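Local structure of putative methylase (Clostridium difficile, 3LDU) at residues 218-228 against 241-252. The protein probably transfers methyl groups to guanine bases of ribosomal RNA, and binds GTP in its methyltransferase domain. Numbering follows the deposited sequence.
Sequences INMAPGLNREF and WWDVRKDAFNKI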
# COMPACT_ATOMS: atom_id res chain seq x y z
N ILE A 218 10.67 -14.13 -0.90
CA ILE A 218 10.22 -15.43 -1.40
C ILE A 218 9.16 -15.29 -2.49
O ILE A 218 8.56 -16.28 -2.91
CB ILE A 218 9.70 -16.34 -0.27
CG1 ILE A 218 8.50 -15.71 0.44
CG2 ILE A 218 10.82 -16.65 0.72
CD1 ILE A 218 7.79 -16.67 1.39
N ASN A 219 8.95 -14.06 -2.96
CA ASN A 219 7.95 -13.77 -4.00
C ASN A 219 6.55 -14.25 -3.62
O ASN A 219 5.83 -14.83 -4.43
CB ASN A 219 8.38 -14.38 -5.35
CG ASN A 219 7.68 -13.73 -6.53
OD1 ASN A 219 7.42 -12.53 -6.53
ND2 ASN A 219 7.40 -14.52 -7.56
N MSE A 220 6.18 -14.03 -2.37
CA MSE A 220 4.82 -14.31 -1.92
C MSE A 220 3.94 -13.10 -2.19
O MSE A 220 4.20 -12.01 -1.70
CB MSE A 220 4.81 -14.63 -0.42
CG MSE A 220 3.41 -14.88 0.11
SE MSE A 220 3.44 -15.22 2.03
CE MSE A 220 4.37 -16.92 1.98
N ALA A 221 2.88 -13.30 -2.97
CA ALA A 221 2.00 -12.20 -3.34
C ALA A 221 1.32 -11.65 -2.10
O ALA A 221 0.88 -12.42 -1.23
CB ALA A 221 0.94 -12.70 -4.35
N PRO A 222 1.18 -10.30 -2.01
CA PRO A 222 0.56 -9.70 -0.82
C PRO A 222 -0.87 -10.17 -0.60
O PRO A 222 -1.29 -10.32 0.55
CB PRO A 222 0.59 -8.19 -1.12
CG PRO A 222 0.89 -8.09 -2.59
CD PRO A 222 1.71 -9.29 -2.93
N GLY A 223 -1.60 -10.44 -1.68
CA GLY A 223 -3.01 -10.78 -1.57
C GLY A 223 -3.32 -12.26 -1.39
O GLY A 223 -4.48 -12.67 -1.42
N LEU A 224 -2.27 -13.06 -1.19
CA LEU A 224 -2.41 -14.52 -1.23
C LEU A 224 -3.31 -15.07 -0.13
O LEU A 224 -4.03 -16.05 -0.35
CB LEU A 224 -1.02 -15.18 -1.14
CG LEU A 224 -0.83 -16.63 -1.58
CD1 LEU A 224 -1.33 -16.89 -3.02
CD2 LEU A 224 0.64 -17.01 -1.43
N ASN A 225 -3.30 -14.44 1.03
CA ASN A 225 -4.07 -14.95 2.16
C ASN A 225 -5.24 -14.06 2.57
O ASN A 225 -5.64 -14.05 3.73
CB ASN A 225 -3.17 -15.23 3.36
CG ASN A 225 -2.24 -16.40 3.14
OD1 ASN A 225 -2.66 -17.45 2.63
ND2 ASN A 225 -0.98 -16.24 3.51
N ARG A 226 -5.78 -13.30 1.61
CA ARG A 226 -6.97 -12.52 1.90
C ARG A 226 -7.96 -12.57 0.74
O ARG A 226 -7.66 -13.11 -0.33
CB ARG A 226 -6.62 -11.07 2.23
CG ARG A 226 -5.82 -10.34 1.15
CD ARG A 226 -6.00 -8.84 1.31
NE ARG A 226 -7.35 -8.44 0.94
CZ ARG A 226 -7.86 -7.22 1.12
NH1 ARG A 226 -7.13 -6.27 1.70
NH2 ARG A 226 -9.10 -6.94 0.75
N GLU A 227 -9.14 -12.00 0.95
CA GLU A 227 -10.13 -11.97 -0.12
C GLU A 227 -10.46 -10.56 -0.59
O GLU A 227 -10.10 -9.57 0.06
CB GLU A 227 -11.38 -12.77 0.24
CG GLU A 227 -12.14 -12.31 1.45
CD GLU A 227 -13.21 -13.31 1.84
OE1 GLU A 227 -14.39 -13.15 1.43
OE2 GLU A 227 -12.87 -14.29 2.54
N PHE A 228 -11.09 -10.47 -1.75
CA PHE A 228 -11.36 -9.19 -2.38
C PHE A 228 -12.82 -9.14 -2.78
O PHE A 228 -13.39 -10.15 -3.19
CB PHE A 228 -10.47 -9.02 -3.60
CG PHE A 228 -9.02 -9.11 -3.26
CD1 PHE A 228 -8.33 -7.98 -2.83
CD2 PHE A 228 -8.34 -10.31 -3.34
CE1 PHE A 228 -6.99 -8.06 -2.49
CE2 PHE A 228 -7.00 -10.39 -3.01
CZ PHE A 228 -6.33 -9.27 -2.58
N TRP A 241 -9.90 -15.10 -11.52
CA TRP A 241 -9.47 -14.95 -10.12
C TRP A 241 -8.87 -16.25 -9.62
O TRP A 241 -7.87 -16.26 -8.90
CB TRP A 241 -10.62 -14.51 -9.21
CG TRP A 241 -10.59 -13.04 -8.80
CD1 TRP A 241 -11.50 -12.07 -9.13
CD2 TRP A 241 -9.59 -12.40 -7.99
NE1 TRP A 241 -11.13 -10.86 -8.57
CE2 TRP A 241 -9.96 -11.04 -7.87
CE3 TRP A 241 -8.43 -12.83 -7.36
CZ2 TRP A 241 -9.21 -10.12 -7.14
CZ3 TRP A 241 -7.68 -11.92 -6.63
CH2 TRP A 241 -8.07 -10.58 -6.53
N TRP A 242 -9.48 -17.37 -10.01
CA TRP A 242 -8.99 -18.66 -9.55
C TRP A 242 -7.58 -18.98 -10.06
O TRP A 242 -6.70 -19.36 -9.29
CB TRP A 242 -9.96 -19.79 -9.92
CG TRP A 242 -9.95 -20.86 -8.89
CD1 TRP A 242 -10.56 -20.83 -7.66
CD2 TRP A 242 -9.28 -22.11 -8.97
NE1 TRP A 242 -10.31 -22.00 -6.98
CE2 TRP A 242 -9.52 -22.80 -7.76
CE3 TRP A 242 -8.49 -22.73 -9.95
CZ2 TRP A 242 -9.01 -24.07 -7.51
CZ3 TRP A 242 -7.98 -23.99 -9.70
CH2 TRP A 242 -8.25 -24.65 -8.49
N ASP A 243 -7.38 -18.80 -11.37
CA ASP A 243 -6.08 -19.07 -11.99
C ASP A 243 -5.00 -18.14 -11.43
O ASP A 243 -3.86 -18.55 -11.25
CB ASP A 243 -6.18 -18.93 -13.50
CG ASP A 243 -6.96 -20.06 -14.15
OD1 ASP A 243 -7.24 -21.05 -13.44
OD2 ASP A 243 -7.29 -19.97 -15.35
N VAL A 244 -5.37 -16.89 -11.17
CA VAL A 244 -4.43 -15.92 -10.61
C VAL A 244 -3.97 -16.31 -9.20
O VAL A 244 -2.79 -16.20 -8.88
CB VAL A 244 -4.99 -14.48 -10.64
CG1 VAL A 244 -4.15 -13.56 -9.75
CG2 VAL A 244 -5.04 -13.97 -12.07
N ARG A 245 -4.90 -16.76 -8.36
CA ARG A 245 -4.50 -17.25 -7.03
C ARG A 245 -3.62 -18.49 -7.08
O ARG A 245 -2.64 -18.59 -6.34
CB ARG A 245 -5.72 -17.58 -6.17
CG ARG A 245 -6.35 -16.38 -5.54
CD ARG A 245 -7.12 -16.76 -4.30
NE ARG A 245 -7.91 -15.62 -3.85
CZ ARG A 245 -7.53 -14.77 -2.90
NH1 ARG A 245 -6.38 -14.94 -2.25
NH2 ARG A 245 -8.33 -13.76 -2.59
N LYS A 246 -4.00 -19.46 -7.92
CA LYS A 246 -3.20 -20.68 -8.05
C LYS A 246 -1.81 -20.35 -8.58
O LYS A 246 -0.81 -20.92 -8.14
CB LYS A 246 -3.89 -21.68 -8.97
CG LYS A 246 -3.35 -23.10 -8.83
CD LYS A 246 -3.72 -23.71 -7.48
CE LYS A 246 -5.22 -23.98 -7.39
NZ LYS A 246 -5.59 -24.70 -6.13
N ASP A 247 -1.75 -19.44 -9.55
CA ASP A 247 -0.50 -18.99 -10.14
C ASP A 247 0.37 -18.37 -9.04
O ASP A 247 1.57 -18.66 -8.96
CB ASP A 247 -0.77 -17.95 -11.23
CG ASP A 247 0.50 -17.40 -11.85
OD1 ASP A 247 1.34 -18.19 -12.32
OD2 ASP A 247 0.65 -16.16 -11.88
N ALA A 248 -0.24 -17.54 -8.20
CA ALA A 248 0.53 -16.89 -7.13
C ALA A 248 1.08 -17.91 -6.15
O ALA A 248 2.22 -17.80 -5.71
CB ALA A 248 -0.30 -15.83 -6.41
N PHE A 249 0.28 -18.91 -5.80
CA PHE A 249 0.77 -19.95 -4.90
C PHE A 249 1.99 -20.66 -5.49
O PHE A 249 2.98 -20.92 -4.78
CB PHE A 249 -0.33 -20.96 -4.57
CG PHE A 249 0.11 -22.05 -3.65
CD1 PHE A 249 0.27 -21.80 -2.30
CD2 PHE A 249 0.39 -23.31 -4.14
CE1 PHE A 249 0.70 -22.80 -1.45
CE2 PHE A 249 0.82 -24.32 -3.29
CZ PHE A 249 0.97 -24.07 -1.95
N ASN A 250 1.93 -20.95 -6.78
CA ASN A 250 2.99 -21.67 -7.48
C ASN A 250 4.26 -20.84 -7.67
O ASN A 250 5.34 -21.38 -7.90
CB ASN A 250 2.49 -22.16 -8.85
CG ASN A 250 1.45 -23.27 -8.74
OD1 ASN A 250 0.56 -23.39 -9.58
ND2 ASN A 250 1.56 -24.09 -7.69
N LYS A 251 4.12 -19.52 -7.55
CA LYS A 251 5.25 -18.62 -7.76
C LYS A 251 6.07 -18.39 -6.49
O LYS A 251 7.13 -17.79 -6.54
CB LYS A 251 4.79 -17.28 -8.33
CG LYS A 251 4.26 -17.35 -9.75
CD LYS A 251 5.18 -16.62 -10.72
CE LYS A 251 4.44 -16.18 -11.98
NZ LYS A 251 4.14 -17.29 -12.92
N ILE A 252 5.56 -18.87 -5.35
CA ILE A 252 6.33 -18.77 -4.10
C ILE A 252 7.64 -19.51 -4.23
O ILE A 252 7.67 -20.68 -4.64
CB ILE A 252 5.56 -19.34 -2.90
CG1 ILE A 252 4.34 -18.47 -2.59
CG2 ILE A 252 6.46 -19.42 -1.69
CD1 ILE A 252 3.57 -18.93 -1.36
O HOH W 1 3.17 -15.66 -4.53
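A water joins Ala248, in the last turns of helix 238-251, to Asn219 and Ala221: it donates to Ala248 O at 2.6 Å and to Asn219 O, and accepts the N-H of Ala221 at 2.8 Å. Asn219, with positive phi, is the C' residue of the Schellman motif that ends helix 208-217. From there its side chain lies alongside that of Lys251, pointing the same way, ND2 giving a weak bond to Lys251 O at 3.4 Å. The ends of two helices are thus tied together, and the CA-H of Ile252 adds a contact to Ile218 O.

Between the water and Arg245 the packing is apolar. Leu224 CB starts away from the helix, but CG lies anti to the backbone N (chi1 -161°) and brings both methyls back: CD1 rests on Ala248 CB and CD2 meets Ile252 CD1 at 3.5 Å. The same Ile252 methyl lies near CE of Met220, a selenomethionine, while Ala221 CB sits over Ala248 CB.

Farther along, the straight aliphatic part of Arg245 carries its guanidinium from the helix to the loop, where NH1 bonds weakly to Gly223 O at 3.1 Å, in the beta turn Gly223-Arg226. The guanidinium edge also faces Arg226 O, but its exact placing there is uncertain. Glu231 forms a salt bridge with NH2 and also accepts from Phe228 N. Next to this, Phe228 and the six-membered ring of Trp241 lie nearly parallel (18°) but far offset, their centroids 5.0 Å apart, and Asn53 of helix 48-55 touches both side chains.

The first part of the interhelix connection, 218-228, packs on helix 238-251 through an apolar centre, with a shared water toward one end and Arg245 among main-chain carbonyls toward the other, its charge probably balanced by Glu231.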